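Local coordinates for aldehyde dehydrogenase 12 (Zea mays, PDB 6D97), which catalyses the NAD+-dependent oxidation of L-glutamate gamma-semialdehyde to glutamate, the last step of proline catabolism in plants, at the interface of chains A and B. Residues are numbered along the deposited sequence; one frame, centred on the assembly and turned at random. Chains: chain A/B, Aldehyde dehydrogenase 12.

Contact 1: the interface of chains A and B. Residues chain A 101, 187, 528-532; chain B 478, 481, 483, 486.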
loop_
_atom_site.group_PDB
_atom_site.type_symbol
_atom_site.label_atom_id
_atom_site.label_comp_id
_atom_site.label_asym_id
_atom_site.label_seq_id
_atom_site.Cartn_x
_atom_site.Cartn_y
_atom_site.Cartn_z
ATOM N N LEU A 101 -3.064 7.182 18.375
ATOM C CA LEU A 101 -2.691 6.721 19.706
ATOM C C LEU A 101 -3.558 7.284 20.824
ATOM O O LEU A 101 -3.405 6.858 21.974
ATOM C CB LEU A 101 -1.223 7.071 19.998
ATOM C CG LEU A 101 -0.172 6.397 19.118
ATOM C CD1 LEU A 101 1.235 6.739 19.601
ATOM C CD2 LEU A 101 -0.383 4.893 19.078
ATOM N N TRP A 187 -1.076 11.876 11.335
ATOM C CA TRP A 187 -1.414 12.718 12.476
ATOM C C TRP A 187 -2.365 13.826 12.049
ATOM O O TRP A 187 -2.233 14.363 10.948
ATOM C CB TRP A 187 -0.159 13.345 13.072
ATOM C CG TRP A 187 -0.099 13.255 14.551
ATOM C CD1 TRP A 187 -0.130 14.287 15.446
ATOM C CD2 TRP A 187 0.004 12.056 15.322
ATOM N NE1 TRP A 187 -0.048 13.802 16.728
ATOM C CE2 TRP A 187 0.032 12.435 16.680
ATOM C CE3 TRP A 187 0.074 10.697 14.996
ATOM C CZ2 TRP A 187 0.127 11.502 17.712
ATOM C CZ3 TRP A 187 0.170 9.773 16.020
ATOM C CH2 TRP A 187 0.195 10.181 17.364
ATOM N N ARG A 528 3.584 11.657 10.734
ATOM C CA ARG A 528 4.394 11.657 11.943
ATOM C C ARG A 528 5.129 10.331 12.021
ATOM O O ARG A 528 4.515 9.266 11.890
ATOM C CB ARG A 528 3.567 11.861 13.216
ATOM C CG ARG A 528 4.458 12.128 14.420
ATOM C CD ARG A 528 3.731 12.156 15.750
ATOM N NE ARG A 528 4.630 12.600 16.814
ATOM C CZ ARG A 528 4.322 12.608 18.109
ATOM N NH1 ARG A 528 3.136 12.186 18.514
ATOM N NH2 ARG A 528 5.205 13.022 19.005
ATOM N N GLU A 529 6.436 10.399 12.232
ATOM C CA GLU A 529 7.264 9.216 12.398
ATOM C C GLU A 529 7.561 9.033 13.879
ATOM O O GLU A 529 8.025 9.965 14.545
ATOM C CB GLU A 529 8.563 9.339 11.601
ATOM C CG GLU A 529 9.390 8.063 11.540
ATOM C CD GLU A 529 8.856 7.070 10.524
ATOM O OE1 GLU A 529 8.030 7.473 9.679
ATOM O OE2 GLU A 529 9.253 5.886 10.574
ATOM N N ILE A 530 7.266 7.844 14.394
ATOM C CA ILE A 530 7.553 7.478 15.775
ATOM C C ILE A 530 8.469 6.266 15.736
ATOM O O ILE A 530 8.095 5.212 15.203
ATOM C CB ILE A 530 6.272 7.184 16.571
ATOM C CG1 ILE A 530 5.417 8.446 16.688
ATOM C CG2 ILE A 530 6.614 6.658 17.957
ATOM C CD1 ILE A 530 4.057 8.194 17.308
ATOM N N ILE A 531 9.671 6.420 16.279
ATOM C CA ILE A 531 10.709 5.401 16.207
ATOM C C ILE A 531 10.895 4.833 17.604
ATOM O O ILE A 531 11.390 5.525 18.502
ATOM C CB ILE A 531 12.031 5.962 15.668
ATOM C CG1 ILE A 531 11.822 6.632 14.307
ATOM C CG2 ILE A 531 13.078 4.864 15.589
ATOM C CD1 ILE A 531 11.651 8.146 14.390
ATOM N N TYR A 532 10.501 3.579 17.792
ATOM C CA TYR A 532 10.746 2.910 19.059
ATOM C C TYR A 532 12.168 2.371 19.099
ATOM O O TYR A 532 12.701 1.896 18.093
ATOM C CB TYR A 532 9.738 1.783 19.282
ATOM C CG TYR A 532 8.320 2.276 19.470
ATOM C CD1 TYR A 532 7.899 2.792 20.689
ATOM C CD2 TYR A 532 7.404 2.224 18.427
ATOM C CE1 TYR A 532 6.603 3.244 20.863
ATOM C CE2 TYR A 532 6.107 2.674 18.591
ATOM C CZ TYR A 532 5.713 3.184 19.809
ATOM O OH TYR A 532 4.421 3.631 19.971
ATOM N N LEU B 478 3.176 10.383 23.681
ATOM C CA LEU B 478 3.089 10.313 22.223
ATOM C C LEU B 478 1.716 10.748 21.725
ATOM O O LEU B 478 1.615 11.463 20.721
ATOM C CB LEU B 478 3.405 8.897 21.734
ATOM C CG LEU B 478 4.866 8.451 21.666
ATOM C CD1 LEU B 478 4.932 6.965 21.365
ATOM C CD2 LEU B 478 5.607 9.236 20.598
ATOM N N SER B 481 1.442 14.787 21.748
ATOM C CA SER B 481 2.543 15.539 21.161
ATOM C C SER B 481 2.429 15.438 19.644
ATOM O O SER B 481 1.543 14.761 19.114
ATOM C CB SER B 481 3.898 15.038 21.676
ATOM O OG SER B 481 4.058 13.651 21.456
ATOM N N ASN B 483 5.601 16.212 17.267
ATOM C CA ASN B 483 6.847 16.336 16.506
ATOM C C ASN B 483 7.026 15.225 15.475
ATOM O O ASN B 483 6.854 14.043 15.778
ATOM C CB ASN B 483 8.036 16.364 17.469
ATOM C CG ASN B 483 8.129 17.669 18.237
ATOM O OD1 ASN B 483 7.117 18.319 18.507
ATOM N ND2 ASN B 483 9.350 18.068 18.577
ATOM N N THR B 486 9.756 11.545 16.185
ATOM C CA THR B 486 9.826 11.321 17.622
ATOM C C THR B 486 10.346 9.918 17.908
ATOM O O THR B 486 9.820 8.933 17.381
ATOM C CB THR B 486 8.457 11.516 18.272
ATOM O OG1 THR B 486 7.992 12.850 18.027
ATOM C CG2 THR B 486 8.562 11.299 19.764
#

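Contact 2: the interface of chains A and B. Residues chain A 483-487, 501; chain B 528-531.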
loop_
_atom_site.group_PDB
_atom_site.type_symbol
_atom_site.label_atom_id
_atom_site.label_comp_id
_atom_site.label_asym_id
_atom_site.label_seq_id
_atom_site.Cartn_x
_atom_site.Cartn_y
_atom_site.Cartn_z
ATOM N N ASN A 483 -3.550 17.863 -16.166
ATOM C CA ASN A 483 -4.785 18.087 -15.408
ATOM C C ASN A 483 -5.108 16.953 -14.438
ATOM O O ASN A 483 -5.058 15.776 -14.796
ATOM C CB ASN A 483 -5.949 18.300 -16.373
ATOM C CG ASN A 483 -5.903 19.656 -17.033
ATOM O OD1 ASN A 483 -4.829 20.214 -17.266
ATOM N ND2 ASN A 483 -7.073 20.205 -17.322
ATOM N N GLY A 484 -5.449 17.330 -13.201
ATOM C CA GLY A 484 -5.444 16.368 -12.108
ATOM C C GLY A 484 -6.544 15.330 -12.189
ATOM O O GLY A 484 -6.472 14.291 -11.527
ATOM N N THR A 485 -7.577 15.594 -12.984
ATOM C CA THR A 485 -8.691 14.658 -13.149
ATOM C C THR A 485 -8.996 14.575 -14.642
ATOM O O THR A 485 -9.874 15.278 -15.152
ATOM C CB THR A 485 -9.911 15.077 -12.351
ATOM O OG1 THR A 485 -9.514 15.448 -11.025
ATOM C CG2 THR A 485 -10.882 13.919 -12.273
ATOM N N THR A 486 -8.278 13.697 -15.331
ATOM C CA THR A 486 -8.354 13.575 -16.778
ATOM C C THR A 486 -9.039 12.269 -17.151
ATOM O O THR A 486 -8.658 11.200 -16.663
ATOM C CB THR A 486 -6.958 13.633 -17.398
ATOM O OG1 THR A 486 -6.336 14.878 -17.052
ATOM C CG2 THR A 486 -7.051 13.519 -18.909
ATOM N N TYR A 487 -10.044 12.360 -18.016
ATOM C CA TYR A 487 -10.759 11.200 -18.529
ATOM C C TYR A 487 -10.302 10.917 -19.954
ATOM O O TYR A 487 -10.097 11.843 -20.744
ATOM C CB TYR A 487 -12.273 11.421 -18.493
ATOM C CG TYR A 487 -12.843 11.721 -17.120
ATOM C CD1 TYR A 487 -12.668 12.967 -16.529
ATOM C CD2 TYR A 487 -13.575 10.765 -16.426
ATOM C CE1 TYR A 487 -13.195 13.252 -15.286
ATOM C CE2 TYR A 487 -14.100 11.039 -15.176
ATOM C CZ TYR A 487 -13.906 12.283 -14.611
ATOM O OH TYR A 487 -14.435 12.559 -13.371
ATOM N N HIS A 501 -13.369 7.835 -7.112
ATOM C CA HIS A 501 -12.019 8.186 -7.519
ATOM C C HIS A 501 -11.757 9.659 -7.244
ATOM O O HIS A 501 -12.668 10.450 -6.983
ATOM C CB HIS A 501 -11.749 7.835 -8.990
ATOM C CG HIS A 501 -12.552 8.623 -9.974
ATOM N ND1 HIS A 501 -12.259 9.928 -10.300
ATOM C CD2 HIS A 501 -13.622 8.279 -10.726
ATOM C CE1 HIS A 501 -13.123 10.359 -11.202
ATOM N NE2 HIS A 501 -13.959 9.377 -11.482
ATOM N N ARG B 528 -2.154 12.614 -9.893
ATOM C CA ARG B 528 -2.936 12.817 -11.103
ATOM C C ARG B 528 -3.827 11.605 -11.314
ATOM O O ARG B 528 -3.339 10.471 -11.365
ATOM C CB ARG B 528 -2.071 13.041 -12.346
ATOM C CG ARG B 528 -2.928 13.467 -13.534
ATOM C CD ARG B 528 -2.177 13.561 -14.848
ATOM N NE ARG B 528 -3.067 14.051 -15.904
ATOM C CZ ARG B 528 -2.734 14.156 -17.187
ATOM N NH1 ARG B 528 -1.526 13.802 -17.594
ATOM N NH2 ARG B 528 -3.613 14.612 -18.069
ATOM N N GLU B 529 -5.126 11.854 -11.437
ATOM C CA GLU B 529 -6.096 10.808 -11.704
ATOM C C GLU B 529 -6.383 10.769 -13.197
ATOM O O GLU B 529 -6.705 11.798 -13.802
ATOM C CB GLU B 529 -7.383 11.048 -10.914
ATOM C CG GLU B 529 -8.365 9.883 -10.910
ATOM C CD GLU B 529 -7.917 8.750 -10.011
ATOM O OE1 GLU B 529 -6.947 8.948 -9.255
ATOM O OE2 GLU B 529 -8.532 7.663 -10.056
ATOM N N ILE B 530 -6.231 9.590 -13.791
ATOM C CA ILE B 530 -6.569 9.349 -15.186
ATOM C C ILE B 530 -7.631 8.263 -15.212
ATOM O O ILE B 530 -7.382 7.134 -14.770
ATOM C CB ILE B 530 -5.345 8.933 -16.014
ATOM C CG1 ILE B 530 -4.311 10.057 -16.023
ATOM C CG2 ILE B 530 -5.767 8.580 -17.431
ATOM C CD1 ILE B 530 -3.025 9.684 -16.725
ATOM N N ILE B 531 -8.808 8.601 -15.727
ATOM C CA ILE B 531 -9.961 7.708 -15.728
ATOM C C ILE B 531 -10.209 7.264 -17.162
ATOM O O ILE B 531 -10.634 8.063 -18.004
ATOM C CB ILE B 531 -11.212 8.380 -15.144
ATOM C CG1 ILE B 531 -10.940 8.936 -13.744
ATOM C CG2 ILE B 531 -12.366 7.398 -15.105
ATOM C CD1 ILE B 531 -10.548 10.397 -13.734
#

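Contact 1: the interface of chains A and B
With CG anti to its backbone N (chi1 -169°) and the chain fully extended as far as NE, A:Arg528 carries its guanidinium across to the loop after helix 471-479 of chain B; B:Ser481, with OG between its own backbone N and carbonyl carbon (chi1 55°), turns its hydroxyl to meet it. This is the intersubunit strand pairing typical of aldehyde dehydrogenases, in which strand 526-533 of one subunit lies parallel to strand 485-488 of the other. The guanidinium suits the place because its N-H groups fan out to several acceptors. A:Arg528 NH1 takes an in-plane lone pair of the carbonyl O of B:Leu478 at 2.8 Å. A:Arg528 NE reaches the carbonyl O of B:Asn483 (2.8 Å) from above the carbonyl plane. NH2 of A:Arg528 bonds two hydroxyls, B:Ser481 OG at 2.8 Å and B:Thr486 OG1 at 3.0 Å, each tilted somewhat from the guanidinium plane. Within chain A, CD of the arginine lies over the centre of the A:Trp187 ring, which probably helps to keep the long chain extended. A leucine in place of A:Arg528 would probably leave the carbonyls of B:Leu478 and B:Asn483 without these donors and set the B:Ser481 hydroxyl free to turn. Alongside, backbone bonds tie B:Thr486 N to A:Glu529 O and A:Ile531 N to B:Thr486 O. The branched end of B:Leu478 suits a mostly apolar surround, its CD2 meeting A:Ile530 CD1 tip to tip at 3.8 Å. On one side the phenol oxygen OH of A:Tyr532 lies 3.6 Å from B:Leu478 CD1. A:Leu101 CD1 touches B:Leu478 CB at 3.7 Å.

Contact 2: the interface of chains A and B
The carbonyl O of A:Asn483 is gripped by two donors on opposite faces of its plane: the hydroxyl OG1 of A:Thr486, 2.7 Å away in the same chain, and NE of B:Arg528, 2.9 Å away across the interface. A:Thr486 OG1 in turn accepts from B:Arg528 NH2 at 2.9 Å, lying in the guanidinium plane with a fairly straight bond (164° at H). Threonine suits this position because one hydroxyl both gives and accepts, and with OG1 anti to the carbonyl carbon (chi1 -59°) it faces both partners. Next to it the strands are laced by backbone bonds, B:Glu529 N to A:Gly484 O, A:Thr486 N to B:Glu529 O and B:Ile531 N to A:Thr486 O. The side chain of B:Ile531 packs against two rings. CD1 of B:Ile531 sits over the centre of the A:Tyr487 ring, 3.9 Å from the centroid, and CG1 of B:Ile531 covers a face of the A:His501 imidazole at 3.7 Å from that centroid, so a branched aliphatic chain touches both. The carboxylate of B:Glu529 lies almost parallel to the imidazole plane, with B:Glu529 OE2 4.4 Å from A:His501 ND1, too far for contact; it might still favour a charged histidine. Strand 485-488 of chain A thus receives strand 526-533 of chain B as a parallel neighbour, extending a β-sheet from one subunit into the next.

Contact 1 and contact 2 are the two-fold related ends of one interface, about 33 Å apart between the centres of their C-alpha atoms, with the roles of the chains exchanged. Each joins strand 526-533 of one subunit to strand 485-488 of the other, and residues 483, 486 and 528-531 appear in both. Contact 1 follows the join toward helix 471-479, whereas contact 2 follows it toward A:His501. Such reciprocal strand exchange means that each subunit both lends a strand and receives one, which is likely to fasten chains A and B as a dimer within the deposited assembly of four.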